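Side-chain contacts in D-isomer specific 2-hydroxyacid dehydrogenase NAD-binding (Xanthobacter autotrophicus, PDB 4XA8), which probably oxidises or reduces D-2-hydroxyacid-type substrates with a nicotinamide adenine dinucleotide cofactor, and has been seen with NADPH bound: residues I122-R127 and I253-L258; S270-W273 and N277-V280. All coordinates share one frame; numbering follows the deposited sequence.

Contact 1 of 2, residues I122-R127 and I253-L258; sequences IPTFER and IAEATL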
loop_
_atom_site.group_PDB
_atom_site.type_symbol
_atom_site.label_atom_id
_atom_site.label_comp_id
_atom_site.label_asym_id
_atom_site.label_seq_id
_atom_site.Cartn_x
_atom_site.Cartn_y
_atom_site.Cartn_z
ATOM N N ILE A 122 5.448 1.077 -7.837
ATOM C CA ILE A 122 5.566 2.381 -7.178
ATOM C C ILE A 122 7.035 2.888 -7.063
ATOM O O ILE A 122 7.261 4.085 -7.202
ATOM C CB ILE A 122 4.814 2.399 -5.827
ATOM C CG1 ILE A 122 3.282 2.169 -6.058
ATOM C CG2 ILE A 122 5.039 3.662 -5.038
ATOM C CD1 ILE A 122 2.583 3.055 -7.057
ATOM N N PRO A 123 8.022 2.005 -6.792
ATOM C CA PRO A 123 9.410 2.509 -6.695
ATOM C C PRO A 123 9.907 3.227 -7.969
ATOM O O PRO A 123 10.585 4.271 -7.872
ATOM C CB PRO A 123 10.224 1.250 -6.352
ATOM C CG PRO A 123 9.209 0.384 -5.616
ATOM C CD PRO A 123 7.900 0.617 -6.307
ATOM N N THR A 124 9.491 2.724 -9.134
ATOM C CA THR A 124 9.812 3.343 -10.398
ATOM C C THR A 124 9.144 4.725 -10.545
ATOM O O THR A 124 9.777 5.700 -10.980
ATOM C CB THR A 124 9.419 2.396 -11.506
ATOM O OG1 THR A 124 10.221 1.245 -11.349
ATOM C CG2 THR A 124 9.610 3.009 -12.875
ATOM N N PHE A 125 7.870 4.796 -10.209
ATOM C CA PHE A 125 7.156 6.074 -10.185
ATOM C C PHE A 125 7.701 7.083 -9.208
ATOM O O PHE A 125 7.720 8.271 -9.520
ATOM C CB PHE A 125 5.646 5.858 -10.013
ATOM C CG PHE A 125 5.054 5.103 -11.140
ATOM C CD1 PHE A 125 4.966 5.675 -12.419
ATOM C CD2 PHE A 125 4.612 3.825 -10.976
ATOM C CE1 PHE A 125 4.420 4.947 -13.481
ATOM C CE2 PHE A 125 4.109 3.077 -12.027
ATOM C CZ PHE A 125 3.997 3.648 -13.285
ATOM N N GLU A 126 8.145 6.647 -8.026
ATOM C CA GLU A 126 8.710 7.542 -7.018
ATOM C C GLU A 126 9.974 8.169 -7.605
ATOM O O GLU A 126 10.197 9.378 -7.430
ATOM C CB GLU A 126 9.079 6.803 -5.673
ATOM C CG GLU A 126 7.931 6.389 -4.782
ATOM C CD GLU A 126 8.315 5.336 -3.696
ATOM O OE1 GLU A 126 9.493 5.196 -3.314
ATOM O OE2 GLU A 126 7.422 4.600 -3.237
ATOM N N ARG A 127 10.796 7.355 -8.293
ATOM C CA ARG A 127 12.025 7.795 -8.950
ATOM C C ARG A 127 11.709 8.831 -10.035
ATOM O O ARG A 127 12.359 9.860 -10.164
ATOM C CB ARG A 127 12.701 6.546 -9.560
ATOM C CG ARG A 127 13.976 6.678 -10.359
ATOM C CD ARG A 127 14.567 5.257 -10.545
ATOM N NE ARG A 127 14.359 4.428 -9.345
ATOM C CZ ARG A 127 13.921 3.166 -9.328
ATOM N NH1 ARG A 127 13.654 2.506 -10.454
ATOM N NH2 ARG A 127 13.791 2.534 -8.166
ATOM N N ILE A 253 17.656 -9.569 -7.572
ATOM C CA ILE A 253 16.463 -9.039 -6.968
ATOM C C ILE A 253 16.444 -7.623 -7.446
ATOM O O ILE A 253 17.417 -6.885 -7.253
ATOM C CB ILE A 253 16.524 -9.150 -5.433
ATOM C CG1 ILE A 253 16.416 -10.630 -5.031
ATOM C CG2 ILE A 253 15.378 -8.423 -4.774
ATOM C CD1 ILE A 253 16.575 -10.915 -3.572
ATOM N N ALA A 254 15.321 -7.238 -8.057
ATOM C CA ALA A 254 15.160 -5.912 -8.627
ATOM C C ALA A 254 14.879 -4.806 -7.584
ATOM O O ALA A 254 15.332 -3.628 -7.736
ATOM C CB ALA A 254 14.069 -5.929 -9.677
ATOM N N GLU A 255 14.117 -5.159 -6.565
ATOM C CA GLU A 255 13.728 -4.222 -5.525
ATOM C C GLU A 255 13.262 -4.946 -4.283
ATOM O O GLU A 255 12.911 -6.118 -4.335
ATOM C CB GLU A 255 12.646 -3.202 -6.040
ATOM C CG GLU A 255 11.570 -3.786 -6.893
ATOM C CD GLU A 255 10.589 -2.760 -7.504
ATOM O OE1 GLU A 255 9.400 -2.814 -7.125
ATOM O OE2 GLU A 255 10.980 -1.919 -8.364
ATOM N N ALA A 256 13.278 -4.247 -3.149
ATOM C CA ALA A 256 12.941 -4.835 -1.902
ATOM C C ALA A 256 12.337 -3.829 -0.943
ATOM O O ALA A 256 12.540 -2.589 -1.064
ATOM C CB ALA A 256 14.194 -5.461 -1.259
ATOM N N THR A 257 11.579 -4.402 -0.006
ATOM C CA THR A 257 10.989 -3.712 1.112
ATOM C C THR A 257 11.346 -4.566 2.355
ATOM O O THR A 257 10.968 -5.745 2.470
ATOM C CB THR A 257 9.461 -3.443 0.986
ATOM O OG1 THR A 257 9.164 -2.675 -0.212
ATOM C CG2 THR A 257 8.942 -2.724 2.197
ATOM N N LEU A 258 12.100 -3.953 3.275
ATOM C CA LEU A 258 12.723 -4.680 4.393
ATOM C C LEU A 258 12.333 -3.965 5.674
ATOM O O LEU A 258 12.624 -2.775 5.831
ATOM C CB LEU A 258 14.244 -4.717 4.229
ATOM C CG LEU A 258 14.771 -5.303 2.919
ATOM C CD1 LEU A 258 16.266 -5.070 2.885
ATOM C CD2 LEU A 258 14.406 -6.779 2.771
HETATM O O HOH W 1 9.106 -0.500 -9.840
HETATM O O HOH W 2 13.218 -0.229 -8.549
#

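Contact 2 of 2, residues S270-W273 and N277-V280; sequences SPLW and NVLV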
loop_
_atom_site.group_PDB
_atom_site.type_symbol
_atom_site.label_atom_id
_atom_site.label_comp_id
_atom_site.label_asym_id
_atom_site.label_seq_id
_atom_site.Cartn_x
_atom_site.Cartn_y
_atom_site.Cartn_z
ATOM N N SER A 270 25.197 0.458 6.842
ATOM C CA SER A 270 24.616 -0.509 5.962
ATOM C C SER A 270 24.448 0.044 4.546
ATOM O O SER A 270 23.946 1.149 4.363
ATOM C CB SER A 270 23.239 -0.941 6.487
ATOM O OG SER A 270 22.580 -1.799 5.555
ATOM N N PRO A 271 24.767 -0.760 3.526
ATOM C CA PRO A 271 24.532 -0.342 2.132
ATOM C C PRO A 271 23.048 -0.248 1.741
ATOM O O PRO A 271 22.698 0.384 0.751
ATOM C CB PRO A 271 25.250 -1.421 1.324
ATOM C CG PRO A 271 25.253 -2.619 2.211
ATOM C CD PRO A 271 25.283 -2.132 3.620
ATOM N N LEU A 272 22.180 -0.827 2.547
ATOM C CA LEU A 272 20.743 -0.772 2.294
ATOM C C LEU A 272 20.135 0.633 2.363
ATOM O O LEU A 272 19.228 0.971 1.570
ATOM C CB LEU A 272 20.015 -1.710 3.250
ATOM C CG LEU A 272 20.372 -3.169 3.194
ATOM C CD1 LEU A 272 19.804 -3.922 4.385
ATOM C CD2 LEU A 272 19.885 -3.831 1.933
ATOM N N TRP A 273 20.655 1.486 3.229
ATOM C CA TRP A 273 20.071 2.832 3.360
ATOM C C TRP A 273 20.081 3.614 2.033
ATOM O O TRP A 273 19.083 4.251 1.674
ATOM C CB TRP A 273 20.789 3.690 4.401
ATOM C CG TRP A 273 20.693 3.291 5.833
ATOM C CD1 TRP A 273 21.685 2.747 6.586
ATOM C CD2 TRP A 273 19.566 3.449 6.712
ATOM N NE1 TRP A 273 21.245 2.541 7.875
ATOM C CE2 TRP A 273 19.948 2.969 7.974
ATOM C CE3 TRP A 273 18.265 3.970 6.554
ATOM C CZ2 TRP A 273 19.087 3.005 9.073
ATOM C CZ3 TRP A 273 17.408 3.965 7.629
ATOM C CH2 TRP A 273 17.826 3.496 8.876
ATOM N N ASN A 277 16.466 1.298 -4.813
ATOM C CA ASN A 277 15.474 0.217 -5.003
ATOM C C ASN A 277 15.094 -0.600 -3.765
ATOM O O ASN A 277 14.478 -1.664 -3.876
ATOM C CB ASN A 277 15.961 -0.707 -6.102
ATOM C CG ASN A 277 17.318 -1.281 -5.814
ATOM O OD1 ASN A 277 18.108 -0.683 -5.079
ATOM N ND2 ASN A 277 17.613 -2.396 -6.401
ATOM N N VAL A 278 15.492 -0.116 -2.580
ATOM C CA VAL A 278 15.133 -0.704 -1.311
ATOM C C VAL A 278 14.350 0.341 -0.501
ATOM O O VAL A 278 14.771 1.509 -0.437
ATOM C CB VAL A 278 16.373 -1.112 -0.496
ATOM C CG1 VAL A 278 15.981 -1.609 0.866
ATOM C CG2 VAL A 278 17.183 -2.171 -1.215
ATOM N N LEU A 279 13.230 -0.074 0.102
ATOM C CA LEU A 279 12.556 0.710 1.140
ATOM C C LEU A 279 12.842 0.058 2.473
ATOM O O LEU A 279 12.588 -1.166 2.669
ATOM C CB LEU A 279 11.024 0.799 0.915
ATOM C CG LEU A 279 10.170 1.439 2.045
ATOM C CD1 LEU A 279 10.630 2.852 2.369
ATOM C CD2 LEU A 279 8.684 1.454 1.695
ATOM N N VAL A 280 13.467 0.834 3.348
ATOM C CA VAL A 280 13.776 0.412 4.718
ATOM C C VAL A 280 12.655 0.966 5.584
ATOM O O VAL A 280 12.356 2.184 5.553
ATOM C CB VAL A 280 15.121 0.996 5.208
ATOM C CG1 VAL A 280 15.281 0.791 6.725
ATOM C CG2 VAL A 280 16.277 0.338 4.484
#

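Contact 1 of 2, residues I122-R127 and I253-L258
The pyrrolidine ring of P123 overlaps the carboxylate of E255, the two side chains crossing at about a right angle. Its CG lies 3.5 Å from E255 OE1, while CB is 3.8 Å from E255 OE2, so the ring carbons span both oxygens of the acid. No direct hydrogen bond joins 122-127 to 253-258; the polar part of the contact runs through two waters. One accepts from T124 OG1 at 2.6 Å and donates to E255 OE2 at 2.8 Å. In one of two deposited conformers of R127, NH2 gives a hydrogen bond to the other water at 2.8 Å; that water lies in plane at the guanidinium edge and donates to the same OE2, again at 2.8 Å. This bridge is less certain than the one from T124. In that conformer R127 NH2 stays 5.3 Å from E255 OE2, the opposite charges facing each other across water, and the guanidinium lays one face over P123 O and T124 CA, offset toward its rim. E255 turns CG into the crowded position between backbone N and carbonyl carbon (chi1 42°) and then runs extended, which carries the acid across to the helix. OE1 is held elsewhere, by a salt bridge to K229 and a hydrogen bond with H118 ND1; the positive charge of K229 would favour an ionised acid. A leucine in place of E255 would probably leave K229 without its counter-charge and both waters without their shared acceptor. The second subunit packs against the same helix, its F113 meeting I122 and its P282 meeting F125. The whole is a helix beside an inner strand of the parallel, Rossmann-type sheet of the NAD-binding domain, joined through a buried acid and its waters.

Contact 2 of 2, residues S270-W273 and N277-V280
At the edge of the Rossmann-type sheet, a type I beta turn, S270 to W273, folds back over strand 278-280, the outermost strand within this chain. The turn begins with an ST turn: S270 OG accepts from L272 N at 3.2 Å, with an N-H...O angle of 154°, while the backbone bond that would close the turn, W273 N to S270 O, is weak at 3.5 Å. Across the contact the nearest pair is W273 and V280. The six-membered end of the indole does the touching, CZ3 coming to 3.9 Å from V280 CG1, and the two side chains cross at about a right angle. V280 presents that methyl by setting CG1 anti to its backbone N (chi1 168°). Its other methyl, CG2, faces L272, 4.4 Å from L272 CB and 4.2 Å from L272 O. Two residues back along the strand, V278 CG2 meets L272 CD2 at 4.5 Å, and L272 O sits 4.1 Å from V278 CB. V278 and V280 thus both turn to the loop, whereas L279 between them turns away. The indole's polar end is spoken for by P267 O, which accepts from NE1, and F261 covers both L272 and V280. Q129 of the second subunit bonds to the backbone at W273 O, V278 O and V280 N, so that chain reaches this edge too. V280 also lies near the cofactor region, its side chain about 7 Å from that of D259, seen to bind NADPH in a structure of this protein, though no cofactor is bound to this chain here. With no hydrogen bond between the two segments, their mutual hold rests on loose van der Waals contact among buried apolar groups, and directional bonds come from within the turn and from the surroundings.

Both contacts are buried and belong to one sheet, contact 1 through strand 253-258 and contact 2 through its neighbour 278-280. The strands are joined directly: A256 O to L279 N and L258 N to L279 O are probable hydrogen bonds, each 2.9 Å. Leucines bridge the two sites too, L258 CD1 lying 3.9 Å from L272 CD2. Their chemistry parts ways. In 122-127 with 253-258, water and an acid mediate between helix and strand; in 270-273 with 277-280, apolar side chains pack a loop on the edge strand, over roughly twice the buried area. The second subunit touches both, by side-chain packing at the first and mainly through Q129 at the second.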